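Side-chain contacts in EpsJ (Vibrio vulnificus, PDB 2RET), which is a pseudopilin of the type 2 secretion system that pairs with the pseudopilin EpsI and probably forms part of the pseudopilus tip: residues L25-M28 with D29-R33; W73-P76 with Q77-P81; F129-K133 with Q134-E138; L153-K156 with D157-K160. One frame throughout, in Å; residues are numbered along the deposited sequence.

Interaction 1. Residues L25-M28 with D29-R33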
loop_
_atom_site.group_PDB
_atom_site.type_symbol
_atom_site.label_atom_id
_atom_site.label_comp_id
_atom_site.label_asym_id
_atom_site.label_seq_id
_atom_site.Cartn_x
_atom_site.Cartn_y
_atom_site.Cartn_z
ATOM N N LEU B 25 -22.454 9.056 16.109
ATOM C CA LEU B 25 -21.377 8.097 16.347
ATOM C C LEU B 25 -20.755 7.645 15.045
ATOM O O LEU B 25 -19.548 7.385 14.984
ATOM C CB LEU B 25 -21.888 6.868 17.117
ATOM C CG LEU B 25 -22.226 7.019 18.616
ATOM C CD1 LEU B 25 -22.780 5.733 19.158
ATOM C CD2 LEU B 25 -21.020 7.438 19.413
ATOM N N VAL B 26 -21.587 7.501 14.014
ATOM C CA VAL B 26 -21.097 7.147 12.685
ATOM C C VAL B 26 -20.153 8.213 12.165
ATOM O O VAL B 26 -19.078 7.907 11.696
ATOM C CB VAL B 26 -22.272 6.865 11.671
ATOM C CG1 VAL B 26 -21.787 6.818 10.194
ATOM C CG2 VAL B 26 -22.964 5.588 12.041
HETATM N N MSE B 27 -20.569 9.466 12.253
HETATM C CA MSE B 27 -19.739 10.620 11.872
HETATM C C MSE B 27 -18.409 10.706 12.619
HETATM O O MSE B 27 -17.360 10.928 12.027
HETATM C CB MSE B 27 -20.537 11.898 12.066
HETATM C CG MSE B 27 -19.816 13.140 11.554
HETATM SE SE MSE B 27 -19.759 13.250 9.584
HETATM C CE MSE B 27 -21.474 14.267 9.475
HETATM N N MSE B 28 -18.460 10.522 13.917
HETATM C CA MSE B 28 -17.259 10.520 14.764
HETATM C C MSE B 28 -16.342 9.355 14.510
HETATM O O MSE B 28 -15.129 9.498 14.598
HETATM C CB MSE B 28 -17.644 10.491 16.225
HETATM C CG MSE B 28 -18.469 11.677 16.624
HETATM SE SE MSE B 28 -18.996 11.589 18.505
HETATM C CE MSE B 28 -17.278 11.199 19.356
ATOM N N ASP B 29 -16.920 8.206 14.191
ATOM C CA ASP B 29 -16.145 7.031 13.792
ATOM C C ASP B 29 -15.407 7.357 12.520
ATOM O O ASP B 29 -14.221 7.030 12.380
ATOM C CB ASP B 29 -17.034 5.795 13.551
ATOM C CG ASP B 29 -17.024 4.794 14.711
ATOM O OD1 ASP B 29 -16.082 4.764 15.493
ATOM O OD2 ASP B 29 -17.935 3.943 14.803
ATOM N N SER B 30 -16.103 8.002 11.592
ATOM C CA SER B 30 -15.501 8.313 10.298
ATOM C C SER B 30 -14.289 9.228 10.474
ATOM O O SER B 30 -13.299 9.060 9.768
ATOM C CB SER B 30 -16.518 8.921 9.313
ATOM O OG SER B 30 -16.849 10.299 9.613
ATOM N N ASP B 31 -14.379 10.174 11.411
ATOM C CA ASP B 31 -13.354 11.204 11.603
ATOM C C ASP B 31 -12.186 10.714 12.463
ATOM O O ASP B 31 -11.040 10.781 12.061
ATOM C CB ASP B 31 -13.938 12.469 12.249
ATOM C CG ASP B 31 -14.796 13.289 11.313
ATOM O OD1 ASP B 31 -14.613 13.253 10.073
ATOM O OD2 ASP B 31 -15.671 14.028 11.836
ATOM N N PHE B 32 -12.497 10.247 13.655
ATOM C CA PHE B 32 -11.485 9.883 14.609
ATOM C C PHE B 32 -10.721 8.601 14.255
ATOM O O PHE B 32 -9.583 8.401 14.735
ATOM C CB PHE B 32 -12.080 9.798 16.002
ATOM C CG PHE B 32 -12.405 11.120 16.593
ATOM C CD1 PHE B 32 -11.420 11.880 17.173
ATOM C CD2 PHE B 32 -13.708 11.586 16.616
ATOM C CE1 PHE B 32 -11.717 13.110 17.731
ATOM C CE2 PHE B 32 -14.005 12.833 17.138
ATOM C CZ PHE B 32 -13.002 13.597 17.706
ATOM N N ARG B 33 -11.316 7.732 13.445
ATOM C CA ARG B 33 -10.586 6.576 12.958
ATOM C C ARG B 33 -9.660 6.892 11.756
ATOM O O ARG B 33 -8.832 6.056 11.389
ATOM C CB ARG B 33 -11.537 5.433 12.600
ATOM C CG ARG B 33 -12.234 4.788 13.773
ATOM C CD ARG B 33 -13.206 3.807 13.206
ATOM N NE ARG B 33 -14.073 3.084 14.131
ATOM C CZ ARG B 33 -13.787 1.912 14.698
ATOM N NH1 ARG B 33 -12.631 1.302 14.504
ATOM N NH2 ARG B 33 -14.697 1.332 15.467
#

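Interaction 2. Residues W73-P76 with Q77-P81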
loop_
_atom_site.group_PDB
_atom_site.type_symbol
_atom_site.label_atom_id
_atom_site.label_comp_id
_atom_site.label_asym_id
_atom_site.label_seq_id
_atom_site.Cartn_x
_atom_site.Cartn_y
_atom_site.Cartn_z
ATOM N N TRP B 73 -10.320 10.961 1.578
ATOM C CA TRP B 73 -10.497 9.876 0.593
ATOM C C TRP B 73 -9.177 9.534 -0.160
ATOM O O TRP B 73 -8.237 10.317 -0.144
ATOM C CB TRP B 73 -11.582 10.225 -0.445
ATOM C CG TRP B 73 -11.406 11.544 -1.142
ATOM C CD1 TRP B 73 -10.656 11.788 -2.246
ATOM C CD2 TRP B 73 -12.047 12.787 -0.813
ATOM N NE1 TRP B 73 -10.752 13.104 -2.612
ATOM C CE2 TRP B 73 -11.592 13.748 -1.742
ATOM C CE3 TRP B 73 -12.955 13.183 0.187
ATOM C CZ2 TRP B 73 -11.998 15.082 -1.712
ATOM C CZ3 TRP B 73 -13.360 14.526 0.226
ATOM C CH2 TRP B 73 -12.878 15.459 -0.736
ATOM N N HIS B 74 -9.137 8.375 -0.818
ATOM C CA HIS B 74 -8.064 8.060 -1.791
ATOM C C HIS B 74 -8.427 8.614 -3.128
ATOM O O HIS B 74 -9.561 8.452 -3.576
ATOM C CB HIS B 74 -7.827 6.547 -1.949
ATOM C CG HIS B 74 -7.441 5.875 -0.670
ATOM N ND1 HIS B 74 -8.367 5.230 0.115
ATOM C CD2 HIS B 74 -6.256 5.784 -0.012
ATOM C CE1 HIS B 74 -7.776 4.762 1.200
ATOM N NE2 HIS B 74 -6.493 5.079 1.148
ATOM N N ASN B 75 -7.461 9.258 -3.777
ATOM C CA ASN B 75 -7.650 9.774 -5.118
ATOM C C ASN B 75 -7.508 8.610 -6.109
ATOM O O ASN B 75 -6.870 7.633 -5.785
ATOM C CB ASN B 75 -6.648 10.898 -5.392
ATOM C CG ASN B 75 -6.948 12.151 -4.582
ATOM O OD1 ASN B 75 -8.106 12.466 -4.346
ATOM N ND2 ASN B 75 -5.904 12.870 -4.152
ATOM N N PRO B 76 -8.115 8.702 -7.308
ATOM C CA PRO B 76 -7.999 7.651 -8.343
ATOM C C PRO B 76 -6.546 7.376 -8.746
ATOM O O PRO B 76 -5.745 8.312 -8.746
ATOM C CB PRO B 76 -8.774 8.249 -9.522
ATOM C CG PRO B 76 -8.745 9.736 -9.276
ATOM C CD PRO B 76 -8.912 9.840 -7.802
ATOM N N GLN B 77 -6.224 6.127 -9.118
ATOM C CA GLN B 77 -4.813 5.601 -9.116
ATOM C C GLN B 77 -3.723 6.500 -9.727
ATOM O O GLN B 77 -2.603 6.607 -9.210
ATOM C CB GLN B 77 -4.745 4.219 -9.801
ATOM C CG GLN B 77 -5.110 3.064 -8.877
ATOM C CD GLN B 77 -3.914 2.425 -8.194
ATOM O OE1 GLN B 77 -3.082 1.772 -8.854
ATOM N NE2 GLN B 77 -3.840 2.571 -6.856
ATOM N N GLN B 78 -4.061 7.107 -10.846
ATOM C CA GLN B 78 -3.190 8.025 -11.550
ATOM C C GLN B 78 -2.733 9.234 -10.701
ATOM O O GLN B 78 -1.626 9.753 -10.882
ATOM C CB GLN B 78 -3.887 8.472 -12.860
ATOM C CG GLN B 78 -5.370 8.955 -12.719
ATOM C CD GLN B 78 -6.420 7.820 -12.530
ATOM O OE1 GLN B 78 -6.262 6.957 -11.667
ATOM N NE2 GLN B 78 -7.499 7.855 -13.309
ATOM N N GLN B 79 -3.565 9.640 -9.744
ATOM C CA GLN B 79 -3.378 10.932 -9.100
ATOM C C GLN B 79 -2.336 10.933 -7.977
ATOM O O GLN B 79 -2.288 10.020 -7.136
ATOM C CB GLN B 79 -4.712 11.487 -8.614
ATOM C CG GLN B 79 -4.639 12.969 -8.211
ATOM C CD GLN B 79 -5.990 13.576 -7.859
ATOM O OE1 GLN B 79 -7.026 12.931 -7.990
ATOM N NE2 GLN B 79 -5.972 14.814 -7.372
ATOM N N PHE B 80 -1.526 11.986 -7.956
ATOM C CA PHE B 80 -0.650 12.265 -6.808
ATOM C C PHE B 80 -1.079 13.565 -6.103
ATOM O O PHE B 80 -1.338 14.560 -6.754
ATOM C CB PHE B 80 0.820 12.379 -7.289
ATOM C CG PHE B 80 1.806 12.499 -6.164
ATOM C CD1 PHE B 80 2.183 11.373 -5.431
ATOM C CD2 PHE B 80 2.320 13.733 -5.800
ATOM C CE1 PHE B 80 3.077 11.479 -4.365
ATOM C CE2 PHE B 80 3.213 13.848 -4.724
ATOM C CZ PHE B 80 3.593 12.724 -4.012
ATOM N N PRO B 81 -1.129 13.589 -4.770
ATOM C CA PRO B 81 -0.940 12.501 -3.836
ATOM C C PRO B 81 -2.101 11.528 -3.867
ATOM O O PRO B 81 -3.156 11.809 -4.443
ATOM C CB PRO B 81 -0.811 13.194 -2.476
ATOM C CG PRO B 81 -1.429 14.500 -2.611
ATOM C CD PRO B 81 -1.352 14.875 -4.081
#

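Interaction 3. Residues F129-K133 with Q134-E138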
loop_
_atom_site.group_PDB
_atom_site.type_symbol
_atom_site.label_atom_id
_atom_site.label_comp_id
_atom_site.label_asym_id
_atom_site.label_seq_id
_atom_site.Cartn_x
_atom_site.Cartn_y
_atom_site.Cartn_z
ATOM N N PHE B 129 -5.584 11.384 25.817
ATOM C CA PHE B 129 -4.611 10.926 24.872
ATOM C C PHE B 129 -3.742 9.912 25.575
ATOM O O PHE B 129 -3.234 10.164 26.682
ATOM C CB PHE B 129 -3.785 12.121 24.401
ATOM C CG PHE B 129 -4.622 13.284 23.951
ATOM C CD1 PHE B 129 -4.928 14.317 24.829
ATOM C CD2 PHE B 129 -5.135 13.323 22.662
ATOM C CE1 PHE B 129 -5.700 15.392 24.428
ATOM C CE2 PHE B 129 -5.924 14.392 22.241
ATOM C CZ PHE B 129 -6.190 15.441 23.121
ATOM N N TYR B 130 -3.603 8.762 24.948
ATOM C CA TYR B 130 -2.744 7.722 25.432
ATOM C C TYR B 130 -1.331 7.909 24.920
ATOM O O TYR B 130 -1.073 7.786 23.709
ATOM C CB TYR B 130 -3.250 6.332 25.037
ATOM C CG TYR B 130 -2.547 5.226 25.801
ATOM C CD1 TYR B 130 -2.671 5.126 27.183
ATOM C CD2 TYR B 130 -1.766 4.290 25.157
ATOM C CE1 TYR B 130 -2.044 4.127 27.891
ATOM C CE2 TYR B 130 -1.126 3.283 25.869
ATOM C CZ TYR B 130 -1.270 3.211 27.230
ATOM O OH TYR B 130 -0.641 2.233 27.942
ATOM N N ASP B 131 -0.423 8.169 25.854
ATOM C CA ASP B 131 0.952 8.491 25.528
ATOM C C ASP B 131 1.856 7.268 25.619
ATOM O O ASP B 131 3.061 7.405 25.571
ATOM C CB ASP B 131 1.470 9.636 26.422
ATOM C CG ASP B 131 1.857 9.184 27.848
ATOM O OD1 ASP B 131 1.893 7.977 28.162
ATOM O OD2 ASP B 131 2.147 10.071 28.665
ATOM N N GLY B 132 1.266 6.083 25.753
ATOM C CA GLY B 132 2.017 4.832 25.740
ATOM C C GLY B 132 2.023 4.208 27.122
ATOM O O GLY B 132 2.120 2.989 27.252
ATOM N N LYS B 133 1.917 5.040 28.156
ATOM C CA LYS B 133 1.810 4.542 29.519
ATOM C C LYS B 133 0.619 5.096 30.317
ATOM O O LYS B 133 0.069 4.377 31.152
ATOM C CB LYS B 133 3.130 4.721 30.292
ATOM C CG LYS B 133 4.082 5.807 29.800
ATOM C CD LYS B 133 5.290 5.919 30.734
ATOM C CE LYS B 133 6.225 4.682 30.664
ATOM N NZ LYS B 133 7.105 4.516 31.875
ATOM N N GLN B 134 0.214 6.340 30.069
ATOM C CA GLN B 134 -0.984 6.881 30.714
ATOM C C GLN B 134 -1.894 7.613 29.718
ATOM O O GLN B 134 -1.511 7.888 28.585
ATOM C CB GLN B 134 -0.625 7.771 31.921
ATOM C CG GLN B 134 0.732 8.427 31.829
ATOM C CD GLN B 134 1.011 9.435 32.933
ATOM O OE1 GLN B 134 0.606 9.274 34.091
ATOM N NE2 GLN B 134 1.744 10.481 32.571
ATOM N N TRP B 135 -3.133 7.823 30.146
ATOM C CA TRP B 135 -4.067 8.737 29.509
ATOM C C TRP B 135 -3.854 10.130 30.119
ATOM O O TRP B 135 -3.970 10.303 31.350
ATOM C CB TRP B 135 -5.493 8.246 29.741
ATOM C CG TRP B 135 -5.727 6.977 29.036
ATOM C CD1 TRP B 135 -5.496 5.702 29.511
ATOM C CD2 TRP B 135 -6.152 6.835 27.689
ATOM N NE1 TRP B 135 -5.787 4.788 28.536
ATOM C CE2 TRP B 135 -6.208 5.453 27.412
ATOM C CE3 TRP B 135 -6.538 7.739 26.701
ATOM C CZ2 TRP B 135 -6.621 4.955 26.165
ATOM C CZ3 TRP B 135 -6.942 7.252 25.476
ATOM C CH2 TRP B 135 -6.985 5.872 25.215
ATOM N N ILE B 136 -3.496 11.099 29.280
ATOM C CA ILE B 136 -3.204 12.454 29.721
ATOM C C ILE B 136 -4.219 13.424 29.079
ATOM O O ILE B 136 -5.023 13.033 28.226
ATOM C CB ILE B 136 -1.690 12.851 29.457
ATOM C CG1 ILE B 136 -1.325 12.882 27.959
ATOM C CG2 ILE B 136 -0.754 11.889 30.184
ATOM C CD1 ILE B 136 0.154 13.172 27.692
ATOM N N ASN B 137 -4.169 14.688 29.480
ATOM C CA ASN B 137 -5.231 15.640 29.160
ATOM C C ASN B 137 -4.821 16.676 28.096
ATOM O O ASN B 137 -5.568 17.587 27.766
ATOM C CB ASN B 137 -5.734 16.298 30.466
ATOM C CG ASN B 137 -6.164 15.241 31.536
ATOM O OD1 ASN B 137 -6.625 14.133 31.196
ATOM N ND2 ASN B 137 -6.015 15.589 32.832
ATOM N N GLU B 138 -3.634 16.530 27.539
ATOM C CA GLU B 138 -3.231 17.403 26.457
ATOM C C GLU B 138 -2.269 16.644 25.568
ATOM O O GLU B 138 -1.711 15.634 25.969
ATOM C CB GLU B 138 -2.570 18.651 27.025
ATOM C CG GLU B 138 -1.130 18.439 27.357
ATOM C CD GLU B 138 -0.649 19.343 28.445
ATOM O OE1 GLU B 138 -1.067 19.138 29.606
ATOM O OE2 GLU B 138 0.160 20.248 28.152
#

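Interaction 4. Residues L153-K156 with D157-K160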
loop_
_atom_site.group_PDB
_atom_site.type_symbol
_atom_site.label_atom_id
_atom_site.label_comp_id
_atom_site.label_asym_id
_atom_site.label_seq_id
_atom_site.Cartn_x
_atom_site.Cartn_y
_atom_site.Cartn_z
ATOM N N LEU B 153 -18.320 12.215 25.683
ATOM C CA LEU B 153 -19.438 13.166 25.663
ATOM C C LEU B 153 -20.269 12.984 26.919
ATOM O O LEU B 153 -20.486 11.876 27.362
ATOM C CB LEU B 153 -20.331 12.909 24.442
ATOM C CG LEU B 153 -19.614 12.898 23.081
ATOM C CD1 LEU B 153 -20.571 12.514 21.977
ATOM C CD2 LEU B 153 -19.037 14.267 22.840
ATOM N N THR B 154 -20.716 14.092 27.491
ATOM C CA THR B 154 -21.646 14.113 28.597
ATOM C C THR B 154 -22.970 14.611 27.996
ATOM O O THR B 154 -23.110 15.784 27.596
ATOM C CB THR B 154 -21.148 15.038 29.721
ATOM O OG1 THR B 154 -19.834 14.620 30.118
ATOM C CG2 THR B 154 -22.154 15.064 30.988
ATOM N N LEU B 155 -23.907 13.666 27.894
ATOM C CA LEU B 155 -25.249 13.923 27.455
ATOM C C LEU B 155 -26.158 14.231 28.659
ATOM O O LEU B 155 -26.026 13.648 29.728
ATOM C CB LEU B 155 -25.804 12.738 26.666
ATOM C CG LEU B 155 -25.029 12.116 25.498
ATOM C CD1 LEU B 155 -25.982 11.322 24.571
ATOM C CD2 LEU B 155 -24.205 13.132 24.734
ATOM N N LYS B 156 -27.078 15.158 28.451
ATOM C CA LYS B 156 -28.051 15.565 29.443
ATOM C C LYS B 156 -28.902 14.404 29.948
ATOM O O LYS B 156 -29.197 14.295 31.131
ATOM C CB LYS B 156 -28.974 16.631 28.838
ATOM C CG LYS B 156 -28.363 18.040 28.787
ATOM C CD LYS B 156 -29.394 19.121 29.282
ATOM C CE LYS B 156 -28.742 20.278 30.091
ATOM N NZ LYS B 156 -29.784 21.117 30.876
ATOM N N ASP B 157 -29.280 13.553 29.013
ATOM C CA ASP B 157 -30.135 12.413 29.275
ATOM C C ASP B 157 -29.321 11.151 29.632
ATOM O O ASP B 157 -29.524 10.542 30.665
ATOM C CB ASP B 157 -31.100 12.167 28.105
ATOM C CG ASP B 157 -30.443 12.279 26.719
ATOM O OD1 ASP B 157 -29.222 12.509 26.583
ATOM O OD2 ASP B 157 -31.181 12.158 25.719
ATOM N N TYR B 158 -28.381 10.775 28.801
ATOM C CA TYR B 158 -27.666 9.499 28.997
ATOM C C TYR B 158 -26.433 9.566 29.925
ATOM O O TYR B 158 -25.950 8.525 30.378
ATOM C CB TYR B 158 -27.305 8.923 27.623
ATOM C CG TYR B 158 -28.532 8.417 26.895
ATOM C CD1 TYR B 158 -29.210 7.304 27.357
ATOM C CD2 TYR B 158 -29.014 9.041 25.754
ATOM C CE1 TYR B 158 -30.327 6.825 26.716
ATOM C CE2 TYR B 158 -30.154 8.560 25.086
ATOM C CZ TYR B 158 -30.796 7.449 25.576
ATOM O OH TYR B 158 -31.936 6.931 24.949
ATOM N N GLY B 159 -25.979 10.783 30.249
ATOM C CA GLY B 159 -24.736 10.982 31.008
ATOM C C GLY B 159 -23.494 10.803 30.128
ATOM O O GLY B 159 -23.525 11.045 28.913
ATOM N N LYS B 160 -22.422 10.323 30.742
ATOM C CA LYS B 160 -21.163 10.097 30.029
ATOM C C LYS B 160 -21.150 8.853 29.143
ATOM O O LYS B 160 -21.483 7.745 29.575
ATOM C CB LYS B 160 -20.006 10.037 31.022
ATOM C CG LYS B 160 -19.810 11.329 31.790
ATOM C CD LYS B 160 -18.641 11.249 32.756
ATOM C CE LYS B 160 -18.604 12.468 33.673
ATOM N NZ LYS B 160 -18.315 13.717 32.875
#

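Interaction 1. Residues L25-M28 with D29-R33
Successive backbone amides of Asp29, Ser30, Asp31 and Phe32 donate to the carbonyls of Leu25, Val26, Met27 and Met28, the i to i+4 ladder that defines an alpha helix; the bond from Phe32 N to Met28 O, 2.9 Å long, is straighter than that from Asp31 N to Met27 O, at 164° against 140°. A side-chain hydroxyl adds to this ladder. Ser30 OG lies between its own backbone N and carbonyl carbon (chi1 75°), which turns it back along the helix to give Met27 O a second donor at 2.5 Å, an unusually short distance whose exact value is uncertain.

Residues 25-33 take up the C-terminal part of helix 10-32, the N-terminal helix that in pilin-like folds packs against the antiparallel sheets. Apolar contact follows the buried side: Met28, a selenomethionine like Met27, sets its CB 4.1 Å from Phe32 CD2, while Met28 O approaches the edge of the phenyl ring near its plane. Phe32 also meets the rings of Phe68, Tyr90 and Tyr165.

Charged groups occupy other sides of the helix, one of them, Asp31, buried. Arg33 NE forms a salt bridge 3.0 Å long with Asp29 OD1, reaching the oxygen from above the carboxylate plane, and Arg163 shares that oxygen. Asp31 is held by Tyr90 through OD2 and by Arg70 and Arg99 through OD1, a setting that would probably favour its ionised form.

Interaction 2. Residues W73-P76 with Q77-P81
Pro76 O accepts a hydrogen bond from Gln79 N at 2.7 Å, nearly straight at 167°, and so closes a type I turn with Gln77 and Gln78 at its corners. The pyrrolidine of Pro76, the residue most deeply engaged here, is approached by two glutamine carbonyls: Gln78 OE1 comes to 3.5 Å from Pro76 CB, and Gln79 OE1 to 3.6 Å from Pro76 CD. Gln78 reaches back because its chain is bent at chi2; its NE2 bonds to the backbone O of Met29 in an EpsI chain.

This is the connection of the beta hairpin formed by strands 64-74 and 79-93, and the side chain of Asn75 spans it. Asn75 ND2 donates to Pro81 O over 3.0 Å, with the acceptor in the plane of the amide, and also to Glu84, so two acceptors fix the rotation of the group. A weak, strongly bent bond from Trp73 NE1 reaches Asn75 OD1.

Gln79 completes the trio. Its chain is extended, CG anti to the backbone N (chi1 -167°), and lays its terminal amide on that of Asn75 with the planes 12° apart, a stack in which Gln79 OE1 is 3.3 Å from Asn75 CB. Pro81 follows a cis peptide bond, while Phe80 pairs in an antiparallel ladder with a strand of an EpsI chain, carrying the sheet across the interface.

Interaction 3. Residues F129-K133 with Q134-E138
The indole of Trp135 receives Tyr130 on one face. Tyr130 CB stands over the six-membered ring, 3.6 Å from its centroid and only 4° off the normal, a CH-pi contact; farther along the same side chain, Tyr130 CD1 lies 3.4 Å from Trp135 NE1. The Tyr130 ring and the five-membered ring of Trp135 are inclined at 42°, an oblique pair. With chi1 at -167° the phenol swings away from the Tyr130 amide and runs alongside the turn, where Gly132 N sits above one of its faces, toward the rim. Phe129, directed to the other side of the sheet with Ile136, has the backbone carbon of Asn137 at its ring edge and meets Trp54 edge-to-face.

Asp131 organises the reversal. Its OD1 accepts from Lys133 N, which meets it nearly along the C-O axis, and from Gln134 N at 3.0 Å, which comes from above the carboxylate plane; the first of these closes an Asx turn. The bond from Asp131 N to Gln134 O then joins the two limbs, also at 3.0 Å. The Ile136 side chain crosses that of Asp131 at about a right angle, its CG2 3.7 Å from Asp131 OD2. At Gly132 the backbone angles themselves call for glycine, since a CB would press on the carbonyl before it.

Phe129 and Ile136 exchange a pair of backbone bonds, Ile136 N to Phe129 O at 2.8 Å and Phe129 N to Ile136 O, and Tyr130 faces Trp135 as the non-hydrogen-bonded pair: a tight antiparallel hairpin in which short strand 135-136 borders the four-stranded sheet.

Interaction 4. Residues L153-K156 with D157-K160
Leu155 and Gly159 form the firm part of this turn: Leu155 N donates to Gly159 O at 2.8 Å, and Gly159 N returns a bond to Leu155 O at 2.9 Å, less straight at 133°. The positive phi of Gly159 suits a residue without a side chain. On the buried side Leu155 CD1 rests against the edge of the Tyr158 ring, 4.0 Å from CD2. Exposed Asp157 turns its OD1 back over the turn, to 3.4 Å from Leu155 CB, because its CG sits between backbone N and carbonyl carbon (chi1 44°); there OD1 also accepts from Tyr158 N, while OD2 forms a salt bridge with Arg17.

The solvent side is looser. Thr154 and Lys160, a non-hydrogen-bonded pair, lie side by side and point the same way, yet the bond linking Lys160 NZ to Thr154 OG1, at 3.3 Å, is weak; a long ion pair of Lys160 with Glu152 is also weak. Lys156, at the corner, is exposed and forms a long, weak ion pair with Glu95.

The turn closes the hairpin of strands 148-155 and 159-166, the latter bordering its sheet within the chain. Strand 122-130 flanks Thr154 on the other side, helix 10-32 packs against Leu153 and Tyr158, and Tyr158 OH is hydrogen-bonded to Glu12 of an EpsI chain, whose Phe16 meets the tyrosine ring edge-to-face.

Overall arrangement
Interaction 1 is the only helical contact, the other three being hairpin turns. It lies about 8 Å from the centre of the chain, measured from its own centre, and touches interaction 4 directly, Met28 SE packing at 3.9 Å from Leu153 CD1, bringing helix 10-32 against strand 148-155. Interactions 3 and 4 belong to the same four-stranded sheet, with centres about 23 Å apart. Interaction 2 closes a hairpin of the six-stranded sheet, about 40 Å from interaction 4 between centres and across the chain's middle. All four reach EpsI chains, and interactions 1 and 2 also meet a second EpsJ copy, consistent with an assembly of pseudopilins.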